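Local structure of glycosyl hydrolase, BNR repeat (Ralstonia eutropha, 3B7F) at residues K266-D278 against Y316-Q328. The protein probably hydrolyses glycosidic bonds, as a seven-bladed beta-propeller with BNR repeats related to the non-viral sialidases. Numbering follows the deposited sequence.
With EDO (1,2-ethanediol), chain O; EDO (1,2-ethanediol), chain M; EDO (1,2-ethanediol), chain N; EDO (1,2-ethanediol), chain H.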
loop_
_atom_site.group_PDB
_atom_site.type_symbol
_atom_site.label_atom_id
_atom_site.label_comp_id
_atom_site.label_asym_id
_atom_site.label_seq_id
_atom_site.Cartn_x
_atom_site.Cartn_y
_atom_site.Cartn_z
ATOM N N LYS A 266 2.400 -10.679 16.109
ATOM C CA LYS A 266 2.922 -10.186 17.384
ATOM C C LYS A 266 3.082 -8.680 17.304
ATOM O O LYS A 266 3.718 -8.188 16.392
ATOM C CB LYS A 266 4.265 -10.828 17.685
ATOM C CG LYS A 266 4.139 -12.318 17.947
ATOM C CD LYS A 266 5.475 -12.914 18.301
ATOM C CE LYS A 266 5.360 -14.402 18.609
ATOM N NZ LYS A 266 6.733 -14.926 18.721
ATOM N N ARG A 267 2.488 -7.976 18.270
ATOM C CA ARG A 267 2.458 -6.537 18.327
ATOM C C ARG A 267 3.785 -5.867 18.733
ATOM O O ARG A 267 3.977 -5.395 19.863
ATOM C CB ARG A 267 1.312 -6.068 19.256
ATOM C CG ARG A 267 0.920 -4.595 19.021
ATOM C CD ARG A 267 -0.394 -4.286 19.704
ATOM N NE ARG A 267 -0.807 -2.919 19.446
ATOM C CZ ARG A 267 -2.002 -2.401 19.721
ATOM N NH1 ARG A 267 -2.949 -3.092 20.314
ATOM N NH2 ARG A 267 -2.228 -1.140 19.429
ATOM N N ILE A 268 4.688 -5.818 17.757
ATOM C CA ILE A 268 5.950 -5.088 17.871
ATOM C C ILE A 268 5.728 -3.614 18.132
ATOM O O ILE A 268 6.596 -2.971 18.683
ATOM C CB ILE A 268 6.886 -5.280 16.633
ATOM C CG1 ILE A 268 6.206 -4.892 15.294
ATOM C CG2 ILE A 268 7.418 -6.746 16.614
ATOM C CD1 ILE A 268 7.127 -4.881 14.062
ATOM N N GLY A 269 4.555 -3.092 17.766
ATOM C CA GLY A 269 4.144 -1.765 18.142
ATOM C C GLY A 269 4.064 -1.449 19.642
ATOM O O GLY A 269 4.061 -0.294 20.017
ATOM N N ASP A 270 4.003 -2.459 20.497
ATOM C CA ASP A 270 4.085 -2.263 21.947
ATOM C C ASP A 270 5.454 -1.737 22.424
ATOM O O ASP A 270 5.557 -1.338 23.574
ATOM C CB ASP A 270 3.703 -3.561 22.688
ATOM C CG ASP A 270 2.223 -3.897 22.555
ATOM O OD1 ASP A 270 1.451 -2.985 22.199
ATOM O OD2 ASP A 270 1.804 -5.052 22.833
ATOM N N ALA A 271 6.479 -1.730 21.560
ATOM C CA ALA A 271 7.772 -1.129 21.868
ATOM C C ALA A 271 7.766 0.371 21.601
ATOM O O ALA A 271 8.729 1.043 21.950
ATOM C CB ALA A 271 8.890 -1.805 21.081
HETATM N N MSE A 272 6.709 0.882 20.954
HETATM C CA MSE A 272 6.571 2.304 20.681
HETATM C C MSE A 272 6.350 3.097 21.960
HETATM O O MSE A 272 5.835 2.540 22.949
HETATM C CB MSE A 272 5.404 2.589 19.709
HETATM C CG MSE A 272 5.655 2.177 18.251
HETATM SE SE MSE A 272 6.923 3.316 17.300
HETATM C CE MSE A 272 5.860 4.960 17.153
ATOM N N PRO A 273 6.745 4.392 21.956
ATOM C CA PRO A 273 6.531 5.180 23.155
ATOM C C PRO A 273 5.023 5.388 23.369
ATOM O O PRO A 273 4.271 5.494 22.397
ATOM C CB PRO A 273 7.235 6.514 22.850
ATOM C CG PRO A 273 8.110 6.255 21.664
ATOM C CD PRO A 273 7.373 5.207 20.894
ATOM N N ARG A 274 4.617 5.383 24.646
ATOM C CA ARG A 274 3.230 5.516 25.044
ATOM C C ARG A 274 2.573 6.749 24.433
ATOM O O ARG A 274 1.419 6.665 23.962
ATOM C CB ARG A 274 3.100 5.611 26.559
ATOM C CG ARG A 274 1.670 5.452 27.060
ATOM C CD ARG A 274 1.337 6.344 28.241
ATOM N NE ARG A 274 1.384 7.765 27.896
ATOM C CZ ARG A 274 0.490 8.402 27.138
ATOM N NH1 ARG A 274 -0.582 7.785 26.633
ATOM N NH2 ARG A 274 0.662 9.684 26.869
ATOM N N GLU A 275 3.280 7.878 24.426
ATOM C CA GLU A 275 2.651 9.128 23.920
ATOM C C GLU A 275 2.505 9.170 22.406
ATOM O O GLU A 275 1.740 9.958 21.925
ATOM C CB GLU A 275 3.332 10.424 24.423
ATOM C CG GLU A 275 4.676 10.820 23.768
ATOM C CD GLU A 275 5.844 9.954 24.167
ATOM O OE1 GLU A 275 5.673 8.913 24.883
ATOM O OE2 GLU A 275 6.961 10.348 23.772
ATOM N N VAL A 276 3.249 8.337 21.686
ATOM C CA VAL A 276 3.184 8.267 20.224
ATOM C C VAL A 276 2.190 7.189 19.766
ATOM O O VAL A 276 1.398 7.432 18.861
ATOM C CB VAL A 276 4.595 8.055 19.620
ATOM C CG1 VAL A 276 4.531 7.903 18.106
ATOM C CG2 VAL A 276 5.516 9.233 19.995
ATOM N N GLY A 277 2.189 6.026 20.423
ATOM C CA GLY A 277 1.332 4.925 20.034
ATOM C C GLY A 277 1.824 4.213 18.772
ATOM O O GLY A 277 2.878 4.554 18.211
ATOM N N ASP A 278 1.058 3.219 18.328
ATOM C CA ASP A 278 1.429 2.418 17.154
ATOM C C ASP A 278 0.312 2.319 16.139
ATOM O O ASP A 278 0.165 1.316 15.422
ATOM C CB ASP A 278 1.968 1.050 17.588
ATOM C CG ASP A 278 0.920 0.156 18.186
ATOM O OD1 ASP A 278 -0.079 0.684 18.676
ATOM O OD2 ASP A 278 1.065 -1.085 18.082
ATOM N N TYR A 316 8.791 6.629 12.052
ATOM C CA TYR A 316 9.540 5.836 13.039
ATOM C C TYR A 316 10.137 4.688 12.290
ATOM O O TYR A 316 9.478 4.099 11.447
ATOM C CB TYR A 316 8.692 5.355 14.239
ATOM C CG TYR A 316 8.621 6.374 15.353
ATOM C CD1 TYR A 316 7.878 7.536 15.199
ATOM C CD2 TYR A 316 9.334 6.200 16.541
ATOM C CE1 TYR A 316 7.823 8.489 16.161
ATOM C CE2 TYR A 316 9.277 7.152 17.519
ATOM C CZ TYR A 316 8.500 8.288 17.334
ATOM O OH TYR A 316 8.418 9.254 18.305
ATOM N N VAL A 317 11.406 4.398 12.589
ATOM C CA VAL A 317 12.106 3.257 12.022
ATOM C C VAL A 317 12.398 2.224 13.117
ATOM O O VAL A 317 12.510 2.576 14.296
ATOM C CB VAL A 317 13.455 3.685 11.367
ATOM C CG1 VAL A 317 14.449 4.113 12.433
ATOM C CG2 VAL A 317 14.051 2.561 10.490
ATOM N N THR A 318 12.462 0.950 12.707
ATOM C CA THR A 318 12.997 -0.141 13.527
ATOM C C THR A 318 14.058 -0.814 12.637
ATOM O O THR A 318 13.856 -0.920 11.457
ATOM C CB THR A 318 11.950 -1.178 14.033
ATOM O OG1 THR A 318 12.623 -2.136 14.870
ATOM C CG2 THR A 318 11.204 -1.905 12.880
ATOM N N ARG A 319 15.213 -1.135 13.195
ATOM C CA ARG A 319 16.262 -1.882 12.501
ATOM C C ARG A 319 16.513 -3.247 13.149
ATOM O O ARG A 319 17.465 -3.942 12.795
ATOM C CB ARG A 319 17.533 -1.035 12.459
ATOM C CG ARG A 319 17.305 0.303 11.683
ATOM C CD ARG A 319 18.631 0.973 11.332
ATOM N NE ARG A 319 18.502 1.958 10.234
ATOM C CZ ARG A 319 18.233 3.253 10.394
ATOM N NH1 ARG A 319 18.069 3.794 11.591
ATOM N NH2 ARG A 319 18.131 4.017 9.330
ATOM N N ASP A 320 15.622 -3.644 14.062
ATOM C CA ASP A 320 15.738 -4.881 14.834
ATOM C C ASP A 320 14.399 -5.618 14.898
ATOM O O ASP A 320 14.065 -6.204 15.914
ATOM C CB ASP A 320 16.322 -4.587 16.245
ATOM C CG ASP A 320 15.516 -3.551 17.036
ATOM O OD1 ASP A 320 14.332 -3.259 16.722
ATOM O OD2 ASP A 320 16.075 -3.023 18.006
ATOM N N ALA A 321 13.653 -5.586 13.790
ATOM C CA ALA A 321 12.376 -6.302 13.623
ATOM C C ALA A 321 11.276 -5.940 14.623
ATOM O O ALA A 321 10.389 -6.760 14.886
ATOM C CB ALA A 321 12.609 -7.824 13.601
ATOM N N GLY A 322 11.328 -4.710 15.144
ATOM C CA GLY A 322 10.314 -4.189 16.053
ATOM C C GLY A 322 10.610 -4.214 17.540
ATOM O O GLY A 322 9.772 -3.773 18.336
ATOM N N GLU A 323 11.804 -4.682 17.911
ATOM C CA GLU A 323 12.228 -4.732 19.307
ATOM C C GLU A 323 12.412 -3.318 19.860
ATOM O O GLU A 323 12.163 -3.071 21.042
ATOM C CB GLU A 323 13.548 -5.503 19.477
ATOM C CG GLU A 323 13.799 -5.974 20.922
ATOM C CD GLU A 323 15.243 -6.331 21.254
ATOM O OE1 GLU A 323 16.147 -6.276 20.389
ATOM O OE2 GLU A 323 15.462 -6.662 22.428
ATOM N N SER A 324 12.876 -2.395 19.011
ATOM C CA SER A 324 13.063 -0.990 19.375
ATOM C C SER A 324 12.695 -0.107 18.180
ATOM O O SER A 324 12.760 -0.531 17.026
ATOM C CB SER A 324 14.501 -0.704 19.843
ATOM O OG SER A 324 15.426 -0.824 18.776
ATOM N N TRP A 325 12.287 1.117 18.478
ATOM C CA TRP A 325 11.878 2.090 17.469
ATOM C C TRP A 325 12.588 3.404 17.707
ATOM O O TRP A 325 12.779 3.799 18.860
ATOM C CB TRP A 325 10.354 2.321 17.515
ATOM C CG TRP A 325 9.528 1.101 17.169
ATOM C CD1 TRP A 325 9.048 0.148 18.030
ATOM C CD2 TRP A 325 9.093 0.721 15.869
ATOM N NE1 TRP A 325 8.329 -0.788 17.341
ATOM C CE2 TRP A 325 8.346 -0.471 16.012
ATOM C CE3 TRP A 325 9.260 1.272 14.587
ATOM C CZ2 TRP A 325 7.746 -1.114 14.921
ATOM C CZ3 TRP A 325 8.676 0.625 13.502
ATOM C CH2 TRP A 325 7.938 -0.559 13.678
ATOM N N GLN A 326 12.972 4.073 16.624
ATOM C CA GLN A 326 13.616 5.392 16.705
ATOM C C GLN A 326 12.829 6.407 15.894
ATOM O O GLN A 326 12.333 6.092 14.803
ATOM C CB GLN A 326 15.072 5.369 16.231
ATOM C CG GLN A 326 16.035 4.594 17.187
ATOM C CD GLN A 326 15.834 3.101 17.139
ATOM O OE1 GLN A 326 15.704 2.506 16.042
ATOM N NE2 GLN A 326 15.764 2.472 18.327
ATOM N N ARG A 327 12.741 7.618 16.436
ATOM C CA ARG A 327 12.022 8.713 15.814
ATOM C C ARG A 327 12.903 9.313 14.748
ATOM O O ARG A 327 14.083 9.551 15.000
ATOM C CB ARG A 327 11.709 9.797 16.858
ATOM C CG ARG A 327 10.824 10.952 16.355
ATOM C CD ARG A 327 10.621 11.900 17.522
ATOM N NE ARG A 327 9.787 13.035 17.169
ATOM C CZ ARG A 327 8.463 12.999 17.037
ATOM N NH1 ARG A 327 7.750 11.898 17.263
ATOM N NH2 ARG A 327 7.847 14.097 16.704
ATOM N N GLN A 328 12.318 9.567 13.585
ATOM C CA GLN A 328 12.987 10.188 12.495
ATOM C C GLN A 328 12.191 11.406 12.054
ATOM O O GLN A 328 11.195 11.277 11.377
ATOM C CB GLN A 328 13.099 9.222 11.347
ATOM C CG GLN A 328 13.961 8.025 11.618
ATOM C CD GLN A 328 14.152 7.164 10.367
ATOM O OE1 GLN A 328 13.207 6.941 9.603
ATOM N NE2 GLN A 328 15.398 6.711 10.135
HETATM C C1 EDO O . 5.514 -8.871 21.115
HETATM O O1 EDO O . 5.077 -7.615 21.643
HETATM C C2 EDO O . 6.503 -8.641 19.981
HETATM O O2 EDO O . 7.364 -9.782 19.747
HETATM C C1 EDO M . -2.571 8.700 20.942
HETATM O O1 EDO M . -1.559 9.071 20.015
HETATM C C2 EDO M . -1.974 7.719 21.927
HETATM O O2 EDO M . -0.842 8.352 22.508
HETATM C C1 EDO N . 0.059 11.644 17.338
HETATM O O1 EDO N . 1.175 12.164 16.610
HETATM C C2 EDO N . 0.368 10.208 17.747
HETATM O O2 EDO N . 1.526 9.748 17.047
HETATM C C1 EDO H . 20.703 -1.532 7.242
HETATM O O1 EDO H . 19.989 -2.687 6.770
HETATM C C2 EDO H . 19.770 -0.382 7.661
HETATM O O2 EDO H . 18.793 -0.716 8.679
HETATM O O HOH W 1 11.745 1.540 21.382
#
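The indole of W325 lies between the selenium of M272 on one face and CB of T318 on the other, while I268 O and A271 CB meet its edge in the ring plane. M272 SE sits over the five-membered ring, offset toward the rim, 3.4 Å from W325 CG, and M272 CG also stands over that ring. Bends at chi2 (-72°) and chi3 (-70°) then fold the selenomethionine chain over, so that its CE reaches a second aromatic ring, that of Y316, and sits 3.7 Å from the centroid in a CH-pi contact. CA of R327 backs the other face of Y316. One selenomethionine thus makes Met-aromatic contacts with two rings. Beyond it the V276 methyls approach the phenol end, CG2 lying 3.4 Å from Y316 OH; that hydroxyl accepts from R327 NH1, and R327 in turn pairs with D329.

These contacts join neighbouring blades of the propeller. The loop leaving outer strand 264-266 of one blade, with its 3-10 turn 268-271, packs on the outer hairpin 315-318/326-328 of the next, where the sequence from T318 to W325 matches the Asp box of BNR proteins (S/T-x-D-x-G-x-x-W). The Asp-box tryptophan is tied to the adjoining blade by a nearly straight bond, W325 NE1 to I268 O (3.1 Å, 169°). The donor stands above the carbonyl plane, opposite the face from which A271 N reaches the same oxygen.

At the type I' turn D320-E323, I268 CB fits against G322 CA at 3.6 Å, and I268 CG2 touches A321 O. A271 CB lies 3.6 Å from W325 CD1, and a water donating to A271 O accepts from W325 N.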